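Local structure of ORF10 (Moritella marina, 6RIW) at residues E674-L679 with E686-A691; D227-N232 with G593-T598; K488-N493 with A832-T837; P772-K777 with S959-N964. The protein forms the ketosynthase–chain length factor didomain of a polyunsaturated fatty acid synthase, a piece that probably extends fatty acyl chains by condensation on an acyl carrier protein. All coordinates share one frame; numbering follows the deposited sequence.

Contact 1. Residues E674-L679 with E686-A691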
loop_
_atom_site.group_PDB
_atom_site.type_symbol
_atom_site.label_atom_id
_atom_site.label_comp_id
_atom_site.label_asym_id
_atom_site.label_seq_id
_atom_site.Cartn_x
_atom_site.Cartn_y
_atom_site.Cartn_z
ATOM N N GLU A 674 -3.444 -0.799 16.518
ATOM C CA GLU A 674 -2.162 -0.946 17.207
ATOM C C GLU A 674 -1.225 0.211 16.894
ATOM O O GLU A 674 -0.574 0.761 17.794
ATOM C CB GLU A 674 -1.510 -2.268 16.806
ATOM C CG GLU A 674 -0.081 -2.487 17.330
ATOM C CD GLU A 674 0.467 -3.880 16.952
ATOM O OE1 GLU A 674 0.502 -4.243 15.740
ATOM O OE2 GLU A 674 0.841 -4.619 17.879
ATOM N N LEU A 675 -1.153 0.605 15.628
ATOM C CA LEU A 675 -0.320 1.751 15.249
ATOM C C LEU A 675 -0.818 3.050 15.884
ATOM O O LEU A 675 -0.014 3.856 16.385
ATOM C CB LEU A 675 -0.287 1.875 13.720
ATOM C CG LEU A 675 0.499 3.047 13.111
ATOM C CD1 LEU A 675 1.918 3.079 13.682
ATOM C CD2 LEU A 675 0.525 2.887 11.572
ATOM N N ALA A 676 -2.134 3.283 15.868
ATOM C CA ALA A 676 -2.661 4.507 16.476
ATOM C C ALA A 676 -2.272 4.592 17.956
ATOM O O ALA A 676 -1.822 5.644 18.436
ATOM C CB ALA A 676 -4.175 4.572 16.302
ATOM N N GLU A 677 -2.420 3.485 18.690
ATOM C CA GLU A 677 -1.939 3.453 20.077
ATOM C C GLU A 677 -0.471 3.872 20.148
ATOM O O GLU A 677 -0.071 4.706 20.973
ATOM C CB GLU A 677 -2.121 2.050 20.665
ATOM C CG GLU A 677 -1.624 1.930 22.099
ATOM C CD GLU A 677 -1.432 0.495 22.574
ATOM O OE1 GLU A 677 -0.359 -0.097 22.286
ATOM O OE2 GLU A 677 -2.339 -0.028 23.269
ATOM N N ASN A 678 0.346 3.327 19.256
ATOM C CA ASN A 678 1.766 3.625 19.317
ATOM C C ASN A 678 2.033 5.087 18.981
ATOM O O ASN A 678 2.936 5.708 19.563
ATOM C CB ASN A 678 2.526 2.705 18.376
ATOM C CG ASN A 678 3.819 2.270 18.951
ATOM O OD1 ASN A 678 3.877 1.321 19.744
ATOM N ND2 ASN A 678 4.884 2.964 18.571
ATOM N N LEU A 679 1.251 5.660 18.055
ATOM C CA LEU A 679 1.450 7.064 17.703
ATOM C C LEU A 679 1.189 7.980 18.900
ATOM O O LEU A 679 1.895 8.978 19.104
ATOM C CB LEU A 679 0.552 7.445 16.521
ATOM C CG LEU A 679 0.988 6.902 15.147
ATOM C CD1 LEU A 679 -0.023 7.319 14.079
ATOM C CD2 LEU A 679 2.384 7.381 14.745
ATOM N N GLU A 686 -2.744 14.640 18.147
ATOM C CA GLU A 686 -3.920 14.873 18.988
ATOM C C GLU A 686 -5.048 13.873 18.746
ATOM O O GLU A 686 -5.845 13.604 19.659
ATOM C CB GLU A 686 -4.469 16.280 18.729
ATOM C CG GLU A 686 -3.495 17.396 19.040
ATOM C CD GLU A 686 -3.896 18.723 18.391
ATOM O OE1 GLU A 686 -5.119 19.003 18.309
ATOM O OE2 GLU A 686 -2.980 19.478 17.962
ATOM N N ALA A 687 -5.171 13.363 17.524
ATOM C CA ALA A 687 -6.211 12.387 17.193
ATOM C C ALA A 687 -5.725 11.592 15.997
ATOM O O ALA A 687 -4.808 12.015 15.286
ATOM C CB ALA A 687 -7.561 13.035 16.860
ATOM N N VAL A 688 -6.360 10.442 15.771
ATOM C CA VAL A 688 -6.049 9.606 14.614
ATOM C C VAL A 688 -7.357 9.212 13.951
ATOM O O VAL A 688 -8.277 8.728 14.624
ATOM C CB VAL A 688 -5.245 8.350 15.003
ATOM C CG1 VAL A 688 -5.055 7.429 13.785
ATOM C CG2 VAL A 688 -3.897 8.724 15.626
ATOM N N ILE A 689 -7.462 9.481 12.655
ATOM C CA ILE A 689 -8.568 8.973 11.852
ATOM C C ILE A 689 -8.118 7.626 11.325
ATOM O O ILE A 689 -7.058 7.532 10.694
ATOM C CB ILE A 689 -8.898 9.918 10.687
ATOM C CG1 ILE A 689 -9.281 11.304 11.206
ATOM C CG2 ILE A 689 -10.000 9.324 9.830
ATOM C CD1 ILE A 689 -9.697 12.274 10.113
ATOM N N ILE A 690 -8.899 6.579 11.581
ATOM C CA ILE A 690 -8.641 5.283 10.950
ATOM C C ILE A 690 -9.771 5.035 9.965
ATOM O O ILE A 690 -10.918 4.850 10.373
ATOM C CB ILE A 690 -8.541 4.134 11.955
ATOM C CG1 ILE A 690 -7.462 4.450 13.003
ATOM C CG2 ILE A 690 -8.214 2.827 11.174
ATOM C CD1 ILE A 690 -7.323 3.374 14.081
ATOM N N ALA A 691 -9.460 5.066 8.675
ATOM C CA ALA A 691 -10.457 4.782 7.654
ATOM C C ALA A 691 -10.125 3.446 7.005
ATOM O O ALA A 691 -9.003 2.924 7.108
ATOM C CB ALA A 691 -10.521 5.901 6.603
#

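Contact 2. Residues D227-N232 with G593-T598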
loop_
_atom_site.group_PDB
_atom_site.type_symbol
_atom_site.label_atom_id
_atom_site.label_comp_id
_atom_site.label_asym_id
_atom_site.label_seq_id
_atom_site.Cartn_x
_atom_site.Cartn_y
_atom_site.Cartn_z
ATOM N N ASP A 227 4.416 -3.262 -11.832
ATOM C CA ASP A 227 4.463 -3.435 -13.276
ATOM C C ASP A 227 5.047 -2.173 -13.900
ATOM O O ASP A 227 4.443 -1.094 -13.823
ATOM C CB ASP A 227 3.052 -3.725 -13.817
ATOM C CG ASP A 227 2.998 -3.811 -15.343
ATOM O OD1 ASP A 227 4.058 -3.745 -16.001
ATOM O OD2 ASP A 227 1.877 -3.951 -15.882
ATOM N N PRO A 228 6.240 -2.264 -14.497
ATOM C CA PRO A 228 6.853 -1.068 -15.098
ATOM C C PRO A 228 5.984 -0.364 -16.125
ATOM O O PRO A 228 6.085 0.868 -16.258
ATOM C CB PRO A 228 8.142 -1.622 -15.732
ATOM C CG PRO A 228 8.477 -2.845 -14.882
ATOM C CD PRO A 228 7.118 -3.449 -14.557
ATOM N N MET A 229 5.126 -1.089 -16.856
ATOM C CA MET A 229 4.242 -0.412 -17.800
ATOM C C MET A 229 3.249 0.483 -17.072
ATOM O O MET A 229 2.968 1.605 -17.522
ATOM C CB MET A 229 3.499 -1.420 -18.679
ATOM C CG MET A 229 2.560 -0.735 -19.665
ATOM S SD MET A 229 1.491 -1.866 -20.573
ATOM C CE MET A 229 2.731 -2.696 -21.555
ATOM N N PHE A 230 2.729 0.015 -15.933
ATOM C CA PHE A 230 1.819 0.824 -15.130
ATOM C C PHE A 230 2.523 2.054 -14.586
ATOM O O PHE A 230 1.960 3.161 -14.601
ATOM C CB PHE A 230 1.266 -0.024 -13.980
ATOM C CG PHE A 230 0.135 0.627 -13.218
ATOM C CD1 PHE A 230 0.392 1.448 -12.128
ATOM C CD2 PHE A 230 -1.181 0.388 -13.585
ATOM C CE1 PHE A 230 -0.655 2.053 -11.419
ATOM C CE2 PHE A 230 -2.237 0.970 -12.889
ATOM C CZ PHE A 230 -1.970 1.810 -11.805
ATOM N N VAL A 231 3.775 1.884 -14.126
ATOM C CA VAL A 231 4.547 2.997 -13.575
ATOM C C VAL A 231 4.853 4.031 -14.653
ATOM O O VAL A 231 4.723 5.250 -14.446
ATOM C CB VAL A 231 5.843 2.472 -12.939
ATOM C CG1 VAL A 231 6.766 3.636 -12.590
ATOM C CG2 VAL A 231 5.511 1.629 -11.707
ATOM N N ASN A 232 5.317 3.567 -15.803
ATOM C CA ASN A 232 5.800 4.504 -16.806
ATOM C C ASN A 232 4.653 5.210 -17.516
ATOM O O ASN A 232 4.791 6.375 -17.910
ATOM C CB ASN A 232 6.698 3.765 -17.802
ATOM C CG ASN A 232 8.081 3.481 -17.235
ATOM O OD1 ASN A 232 8.255 3.269 -16.019
ATOM N ND2 ASN A 232 9.087 3.510 -18.106
ATOM N N GLY A 593 -5.346 -3.668 -18.988
ATOM C CA GLY A 593 -6.323 -4.382 -19.791
ATOM C C GLY A 593 -6.735 -3.609 -21.030
ATOM O O GLY A 593 -6.974 -4.199 -22.087
ATOM N N ARG A 594 -6.808 -2.282 -20.924
ATOM C CA ARG A 594 -7.050 -1.441 -22.099
ATOM C C ARG A 594 -5.775 -1.231 -22.919
ATOM O O ARG A 594 -5.743 -1.467 -24.136
ATOM C CB ARG A 594 -7.622 -0.095 -21.641
ATOM C CG ARG A 594 -7.624 1.007 -22.709
ATOM C CD ARG A 594 -7.575 2.437 -22.151
ATOM N NE ARG A 594 -7.199 3.329 -23.251
ATOM C CZ ARG A 594 -8.056 3.884 -24.101
ATOM N NH1 ARG A 594 -9.354 3.693 -23.951
ATOM N NH2 ARG A 594 -7.605 4.635 -25.106
ATOM N N VAL A 595 -4.713 -0.792 -22.269
ATOM C CA VAL A 595 -3.528 -0.315 -22.985
ATOM C C VAL A 595 -2.915 -1.425 -23.832
ATOM O O VAL A 595 -2.493 -1.202 -24.979
ATOM C CB VAL A 595 -2.516 0.256 -21.979
ATOM C CG1 VAL A 595 -1.156 0.385 -22.605
ATOM C CG2 VAL A 595 -3.027 1.606 -21.428
ATOM N N ASN A 596 -2.903 -2.645 -23.305
ATOM C CA ASN A 596 -2.193 -3.743 -23.963
ATOM C C ASN A 596 -2.884 -4.197 -25.245
ATOM O O ASN A 596 -2.258 -4.880 -26.070
ATOM C CB ASN A 596 -2.056 -4.904 -22.979
ATOM C CG ASN A 596 -0.763 -5.668 -23.144
ATOM O OD1 ASN A 596 -0.054 -5.915 -22.166
ATOM N ND2 ASN A 596 -0.472 -6.104 -24.380
ATOM N N LEU A 597 -4.144 -3.810 -25.452
ATOM C CA LEU A 597 -4.819 -4.204 -26.681
ATOM C C LEU A 597 -4.127 -3.636 -27.923
ATOM O O LEU A 597 -4.364 -4.146 -29.015
ATOM C CB LEU A 597 -6.293 -3.786 -26.643
ATOM C CG LEU A 597 -7.121 -4.579 -25.620
ATOM C CD1 LEU A 597 -8.533 -3.970 -25.484
ATOM C CD2 LEU A 597 -7.223 -6.013 -26.048
ATOM N N THR A 598 -3.293 -2.596 -27.771
ATOM C CA THR A 598 -2.432 -2.102 -28.856
ATOM C C THR A 598 -1.712 -3.235 -29.589
ATOM O O THR A 598 -1.806 -3.373 -30.815
ATOM C CB THR A 598 -1.393 -1.123 -28.293
ATOM O OG1 THR A 598 -2.051 0.078 -27.876
ATOM C CG2 THR A 598 -0.342 -0.772 -29.355
#

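Contact 3. Residues K488-N493 with A832-T837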
loop_
_atom_site.group_PDB
_atom_site.type_symbol
_atom_site.label_atom_id
_atom_site.label_comp_id
_atom_site.label_asym_id
_atom_site.label_seq_id
_atom_site.Cartn_x
_atom_site.Cartn_y
_atom_site.Cartn_z
ATOM N N LYS A 488 -26.732 1.421 11.855
ATOM C CA LYS A 488 -27.221 1.158 13.209
ATOM C C LYS A 488 -28.599 0.503 13.167
ATOM O O LYS A 488 -28.850 -0.505 13.836
ATOM C CB LYS A 488 -27.255 2.472 13.991
ATOM C CG LYS A 488 -27.570 2.322 15.490
ATOM C CD LYS A 488 -27.620 3.720 16.154
ATOM C CE LYS A 488 -28.067 3.634 17.615
ATOM N NZ LYS A 488 -28.074 4.982 18.261
ATOM N N THR A 489 -29.495 1.061 12.364
ATOM C CA THR A 489 -30.846 0.509 12.232
ATOM C C THR A 489 -30.823 -0.895 11.648
ATOM O O THR A 489 -31.517 -1.799 12.130
ATOM C CB THR A 489 -31.671 1.424 11.343
ATOM O OG1 THR A 489 -31.781 2.696 11.981
ATOM C CG2 THR A 489 -33.052 0.839 11.094
ATOM N N LEU A 490 -30.033 -1.092 10.591
ATOM C CA LEU A 490 -29.866 -2.424 10.023
ATOM C C LEU A 490 -29.468 -3.442 11.088
ATOM O O LEU A 490 -30.047 -4.532 11.171
ATOM C CB LEU A 490 -28.817 -2.354 8.901
ATOM C CG LEU A 490 -28.584 -3.644 8.114
ATOM C CD1 LEU A 490 -29.544 -3.702 6.950
ATOM C CD2 LEU A 490 -27.137 -3.695 7.610
ATOM N N LEU A 491 -28.447 -3.124 11.895
ATOM C CA LEU A 491 -27.955 -4.096 12.864
ATOM C C LEU A 491 -28.989 -4.365 13.947
ATOM O O LEU A 491 -29.173 -5.514 14.371
ATOM C CB LEU A 491 -26.659 -3.582 13.494
ATOM C CG LEU A 491 -25.525 -3.435 12.493
ATOM C CD1 LEU A 491 -24.351 -2.672 13.162
ATOM C CD2 LEU A 491 -25.103 -4.821 12.042
ATOM N N ASN A 492 -29.670 -3.318 14.403
ATOM C CA ASN A 492 -30.630 -3.495 15.490
ATOM C C ASN A 492 -31.816 -4.337 15.051
ATOM O O ASN A 492 -32.381 -5.073 15.866
ATOM C CB ASN A 492 -31.093 -2.139 16.006
ATOM C CG ASN A 492 -30.071 -1.500 16.931
ATOM O OD1 ASN A 492 -29.262 -2.196 17.528
ATOM N ND2 ASN A 492 -30.097 -0.180 17.043
ATOM N N ASN A 493 -32.182 -4.263 13.775
ATOM C CA ASN A 493 -33.254 -5.063 13.205
ATOM C C ASN A 493 -32.785 -6.405 12.660
ATOM O O ASN A 493 -33.603 -7.142 12.110
ATOM C CB ASN A 493 -33.936 -4.280 12.088
ATOM C CG ASN A 493 -34.535 -2.993 12.576
ATOM O OD1 ASN A 493 -34.859 -2.866 13.748
ATOM N ND2 ASN A 493 -34.694 -2.026 11.676
ATOM N N ALA A 832 -22.715 -11.497 8.601
ATOM C CA ALA A 832 -24.071 -11.955 8.317
ATOM C C ALA A 832 -24.975 -10.816 7.839
ATOM O O ALA A 832 -25.975 -11.071 7.150
ATOM C CB ALA A 832 -24.643 -12.626 9.563
ATOM N N ASN A 833 -24.660 -9.570 8.189
ATOM C CA ASN A 833 -25.466 -8.430 7.762
ATOM C C ASN A 833 -24.944 -7.786 6.487
ATOM O O ASN A 833 -25.746 -7.366 5.649
ATOM C CB ASN A 833 -25.537 -7.357 8.872
ATOM C CG ASN A 833 -25.873 -7.950 10.205
ATOM O OD1 ASN A 833 -24.986 -8.315 10.966
ATOM N ND2 ASN A 833 -27.167 -8.083 10.491
ATOM N N ILE A 834 -23.619 -7.644 6.337
ATOM C CA ILE A 834 -23.093 -6.847 5.232
ATOM C C ILE A 834 -21.982 -7.590 4.487
ATOM O O ILE A 834 -21.270 -6.992 3.674
ATOM C CB ILE A 834 -22.609 -5.459 5.711
ATOM C CG1 ILE A 834 -21.746 -5.536 6.976
ATOM C CG2 ILE A 834 -23.812 -4.553 6.066
ATOM C CD1 ILE A 834 -20.299 -5.814 6.734
ATOM N N GLY A 835 -21.838 -8.897 4.729
ATOM C CA GLY A 835 -20.884 -9.692 3.956
ATOM C C GLY A 835 -19.425 -9.457 4.371
ATOM O O GLY A 835 -19.119 -8.761 5.331
ATOM N N HIS A 836 -18.511 -10.103 3.635
ATOM C CA HIS A 836 -17.084 -10.101 3.959
ATOM C C HIS A 836 -16.431 -8.955 3.198
ATOM O O HIS A 836 -16.333 -9.008 1.972
ATOM C CB HIS A 836 -16.451 -11.434 3.558
ATOM C CG HIS A 836 -15.120 -11.696 4.189
ATOM N ND1 HIS A 836 -14.223 -10.689 4.481
ATOM C CD2 HIS A 836 -14.546 -12.848 4.618
ATOM C CE1 HIS A 836 -13.150 -11.207 5.057
ATOM N NE2 HIS A 836 -13.316 -12.518 5.149
ATOM N N THR A 837 -15.973 -7.916 3.907
ATOM C CA THR A 837 -15.388 -6.762 3.236
ATOM C C THR A 837 -13.857 -6.773 3.282
ATOM O O THR A 837 -13.227 -5.725 3.089
ATOM C CB THR A 837 -15.965 -5.457 3.811
ATOM O OG1 THR A 837 -15.649 -5.342 5.213
ATOM C CG2 THR A 837 -17.508 -5.449 3.660
#

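Contact 4. Residues P772-K777 with S959-N964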
loop_
_atom_site.group_PDB
_atom_site.type_symbol
_atom_site.label_atom_id
_atom_site.label_comp_id
_atom_site.label_asym_id
_atom_site.label_seq_id
_atom_site.Cartn_x
_atom_site.Cartn_y
_atom_site.Cartn_z
ATOM N N PRO A 772 1.152 -14.908 16.370
ATOM C CA PRO A 772 1.436 -15.515 15.063
ATOM C C PRO A 772 0.599 -16.767 14.848
ATOM O O PRO A 772 0.346 -17.538 15.782
ATOM C CB PRO A 772 2.932 -15.866 15.140
ATOM C CG PRO A 772 3.467 -15.062 16.268
ATOM C CD PRO A 772 2.340 -14.895 17.239
ATOM N N GLY A 773 0.168 -16.966 13.610
ATOM C CA GLY A 773 -0.550 -18.174 13.238
ATOM C C GLY A 773 -2.045 -17.951 13.096
ATOM O O GLY A 773 -2.586 -16.863 13.316
ATOM N N SER A 774 -2.729 -19.028 12.710
ATOM C CA SER A 774 -4.145 -18.967 12.384
ATOM C C SER A 774 -4.977 -20.055 13.046
ATOM O O SER A 774 -6.181 -20.144 12.758
ATOM C CB SER A 774 -4.348 -19.081 10.856
ATOM O OG SER A 774 -3.803 -17.958 10.173
ATOM N N ASN A 775 -4.390 -20.894 13.896
ATOM C CA ASN A 775 -5.147 -22.013 14.449
ATOM C C ASN A 775 -5.783 -21.639 15.789
ATOM O O ASN A 775 -5.680 -20.508 16.267
ATOM C CB ASN A 775 -4.262 -23.252 14.584
ATOM C CG ASN A 775 -3.039 -23.012 15.449
ATOM O OD1 ASN A 775 -2.931 -21.995 16.130
ATOM N ND2 ASN A 775 -2.109 -23.958 15.429
ATOM N N ALA A 776 -6.487 -22.606 16.388
ATOM C CA ALA A 776 -7.171 -22.358 17.651
ATOM C C ALA A 776 -6.195 -21.938 18.739
ATOM O O ALA A 776 -6.533 -21.125 19.606
ATOM C CB ALA A 776 -7.943 -23.606 18.088
ATOM N N LYS A 777 -4.993 -22.506 18.728
ATOM C CA LYS A 777 -3.992 -22.157 19.732
ATOM C C LYS A 777 -3.606 -20.687 19.622
ATOM O O LYS A 777 -3.525 -19.980 20.636
ATOM C CB LYS A 777 -2.764 -23.041 19.555
ATOM C CG LYS A 777 -1.667 -22.810 20.578
ATOM C CD LYS A 777 -2.114 -23.309 21.960
ATOM C CE LYS A 777 -0.962 -23.236 22.980
ATOM N NZ LYS A 777 -1.429 -22.867 24.345
ATOM N N SER A 959 -4.752 -23.869 -0.051
ATOM C CA SER A 959 -5.005 -24.266 1.327
ATOM C C SER A 959 -4.802 -23.088 2.279
ATOM O O SER A 959 -4.006 -22.174 2.029
ATOM C CB SER A 959 -4.068 -25.399 1.728
ATOM O OG SER A 959 -2.730 -24.925 1.614
ATOM N N ALA A 960 -5.523 -23.126 3.391
ATOM C CA ALA A 960 -5.440 -22.037 4.353
ATOM C C ALA A 960 -4.134 -22.096 5.134
ATOM O O ALA A 960 -3.451 -23.119 5.186
ATOM C CB ALA A 960 -6.613 -22.088 5.328
ATOM N N HIS A 961 -3.804 -20.982 5.788
ATOM C CA HIS A 961 -2.553 -20.929 6.535
ATOM C C HIS A 961 -2.493 -22.009 7.607
ATOM O O HIS A 961 -1.423 -22.580 7.864
ATOM C CB HIS A 961 -2.386 -19.553 7.176
ATOM C CG HIS A 961 -1.867 -18.529 6.228
ATOM N ND1 HIS A 961 -0.770 -18.752 5.419
ATOM C CD2 HIS A 961 -2.309 -17.281 5.941
ATOM C CE1 HIS A 961 -0.550 -17.673 4.684
ATOM N NE2 HIS A 961 -1.473 -16.770 4.980
ATOM N N ALA A 962 -3.631 -22.293 8.239
ATOM C CA ALA A 962 -3.681 -23.259 9.336
ATOM C C ALA A 962 -3.245 -24.662 8.922
ATOM O O ALA A 962 -2.891 -25.470 9.794
ATOM C CB ALA A 962 -5.102 -23.312 9.899
ATOM N N THR A 963 -3.290 -24.984 7.620
ATOM C CA THR A 963 -2.836 -26.289 7.144
ATOM C C THR A 963 -1.320 -26.431 7.146
ATOM O O THR A 963 -0.823 -27.557 7.005
ATOM C CB THR A 963 -3.313 -26.567 5.721
ATOM O OG1 THR A 963 -2.600 -25.713 4.822
ATOM C CG2 THR A 963 -4.794 -26.349 5.597
ATOM N N ASN A 964 -0.566 -25.327 7.238
ATOM C CA ASN A 964 0.898 -25.411 7.243
ATOM C C ASN A 964 1.443 -26.078 5.979
ATOM O O ASN A 964 2.531 -26.659 5.996
ATOM C CB ASN A 964 1.410 -26.159 8.488
ATOM C CG ASN A 964 1.018 -25.478 9.782
ATOM O OD1 ASN A 964 0.577 -26.135 10.740
ATOM N ND2 ASN A 964 1.171 -24.155 9.827
#

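Contact 1. Residues E674-L679 with E686-A691
Ala676 is the bump here, and the hollow that takes it lies between the side chains of Val688 and Ile690. The contact belongs to the thiolase fold of the chain length factor: helix 668-682 lies along the sheet, and the chain then turns back into strand 687-694. The two segments run nearly antiparallel, at 166°, with their axes 9.1 Å apart. Alanine suits this place because a single methyl lets the helix come down close to the strand, and the alpha carbons of Ala676 and Val688 are 6.4 Å apart.

Val688 and Ile690 are two residues apart, so both project from the helix side of the strand, while Ile689 turns to the other face, toward Leu570 and Phe655. Ala676 CB rests over the gap between their tips, 3.9 Å from Val688 CG1 and 4.0 Å from Ile690 CD1. Ile690 reaches it with an extended chain (chi2 178°), whereas the shorter valine meets it with a gamma methyl close to its own backbone. One turn along the helix, Leu679 adds a second, looser bump. Every touching group is aliphatic and buried, and Leu679 and Val688 also both pack on Ala577 of strand 576-581.

The two branches of Val688 are shared out: CG1, opposite the backbone N (chi1 175°), faces the alanine, while CG2 meets Leu679 CD1 at 4.4 Å.

Contact 2. Residues D227-N232 with G593-T598
Met229 and Val595 make the apolar part of this contact. The methionine extends straight from its helix, with CG opposite the backbone N (chi1 180°), and its sulfur SD comes to 4.0 Å from Val595 CG1, the two side chains sliding past one another in opposite directions. A bend at the last torsion, chi3 -68°, then swings Met229 CE toward Asn596, 4.3 Å from Asn596 OD1. A long, unbranched side chain suits the place, since the alpha carbons of Met229 and Val595 are 9.3 Å apart.

Two domains of related thiolase fold meet at this point: helix 228-237 belongs to the ketosynthase, and residues 593-598, where helix 589-595 gives way to helix 597-608, to the chain length factor.

The polar interactions lie around the methionine. Asp227 is the N-cap of helix 228-237, and its OD1 accepts from Met229 N at 3.0 Å, the donor standing well above the carboxylate plane. Its other oxygen, OD2, forms a salt bridge with Arg592 of the chain length factor and also accepts from Asn130. Arg592 in turn donates through NE to Asn596 OD1, so the oxygen beside the methionine methyl already has a polar partner.

Contact 3. Residues K488-N493 with A832-T837
The alpha carbons of Leu491 and Asn833 lie 7.1 Å apart where the last turns of helix 484-492 meet the short helix 831-834, whose chain afterwards leaves helical geometry at Gly835. There phi is positive, 76°, a conformation that favours glycine.

Two neighbouring leucines carry one side. Leu491 lays its CD2 methyl over the flat face of the Asn833 amide, almost directly above CG at 3.7 Å and as close to OD1, also 3.7 Å; the two side chains cross at about a right angle. This is van der Waals contact with the pi face of the amide, and it leaves the edge of the group for polar partners: Asn833 ND2 donates to the carbonyl oxygen of Gln495, just beyond the leucine helix. Asparagine thus suits a buried site, with one face for a methyl and an N-H that ties the loop after helix 484-492 to the second segment.

Leu490 points its CD2 at Ile834, reaching CG2 at 3.8 Å, and slides past the base of Asn833, whose CB is 4.2 Å from the same methyl. With chi1 at 46°, Ile834 carries CG1 in the cramped place between backbone N and carbonyl carbon, which leaves CG2 opposite the carbonyl carbon, on the side where Leu490 CD2 comes in. Ile834 packs further on Phe478 of strand 469-478 and Ala844 of helix 841-854.

Asn833 to His836 spell Asn-Ile-Gly-His, matching the conserved loop that in active ketosynthases carries an active-site histidine, here within the chain length factor domain.

Contact 4. Residues P772-K777 with S959-N964
The turn that leads from strand 763-772 into helix 776-790 of the chain length factor meets, through Ser774, a single 3-10 turn, His961 to Thr963, in the long C-terminal tail. The alpha carbons of Ser774 and Ala962 come within 5.3 Å, a closeness that suits the small side chains of serine and alanine. Ser774 OG touches His961 CB at 3.7 Å, and Ser774 CB lies 4.2 Å from Ala962 N and 4.4 Å from Ala962 CB. These are van der Waals contacts, and the polar ends look elsewhere: Ser774 OG is hydrogen-bonded to Asn875 OD1, and His961 NE2 to the carbonyl oxygen of Arg873, so serine and histidine are both tied to the loop of Arg873 and Asn875. With CG opposite its carbonyl carbon (chi1 -81°), His961 leads its ring away from the serine; Ser774 OG therefore meets His961 CB and stands only obliquely to the ring.

His961 also packs against Tyr174 and Gln181 of ketosynthase helix 174-183, which places this tail turn between the two thiolase-fold domains.

Each segment is shaped by a local motif. Asn775 is the N-cap of helix 776-790, its OD1 accepting from Ala778 N. Gly773 has phi 103°, where a CB would be jammed against the carbonyl oxygen of Pro772, which calls for glycine. In the tail, Ala960 O accepts twice from Thr963, from the backbone N at 3.1 Å and from OG1 at 2.8 Å. Threonine therefore closes the turn with its hydroxyl as well as its amide. Asn964 follows with positive phi, a conformation asparagine tolerates better than most residues, and its N donates to His961 O.

In the fold
Contacts 1, 3 and 4 all involve the chain length factor, with centres 25 to 28 Å apart, whereas contact 2 stands 36 to 39 Å from each of them. In contact 2 the two segments come from different domains, and helix 668-682 of contact 1 also lies against ketosynthase helix 198-211. Along the chain contact 3 opens at 488-493 and closes at 832-837, enclosing contact 1 and crossing contacts 2 and 4. Strand 687-694 of contact 1 pairs with strand 741-752, which pairs with strand 469-478, bordering contact 3, and this in turn with strand 763-772, which ends in contact 4. Distant sequence is thereby gathered into one thiolase-fold domain, held to the ketosynthase near contacts 1, 2 and 4.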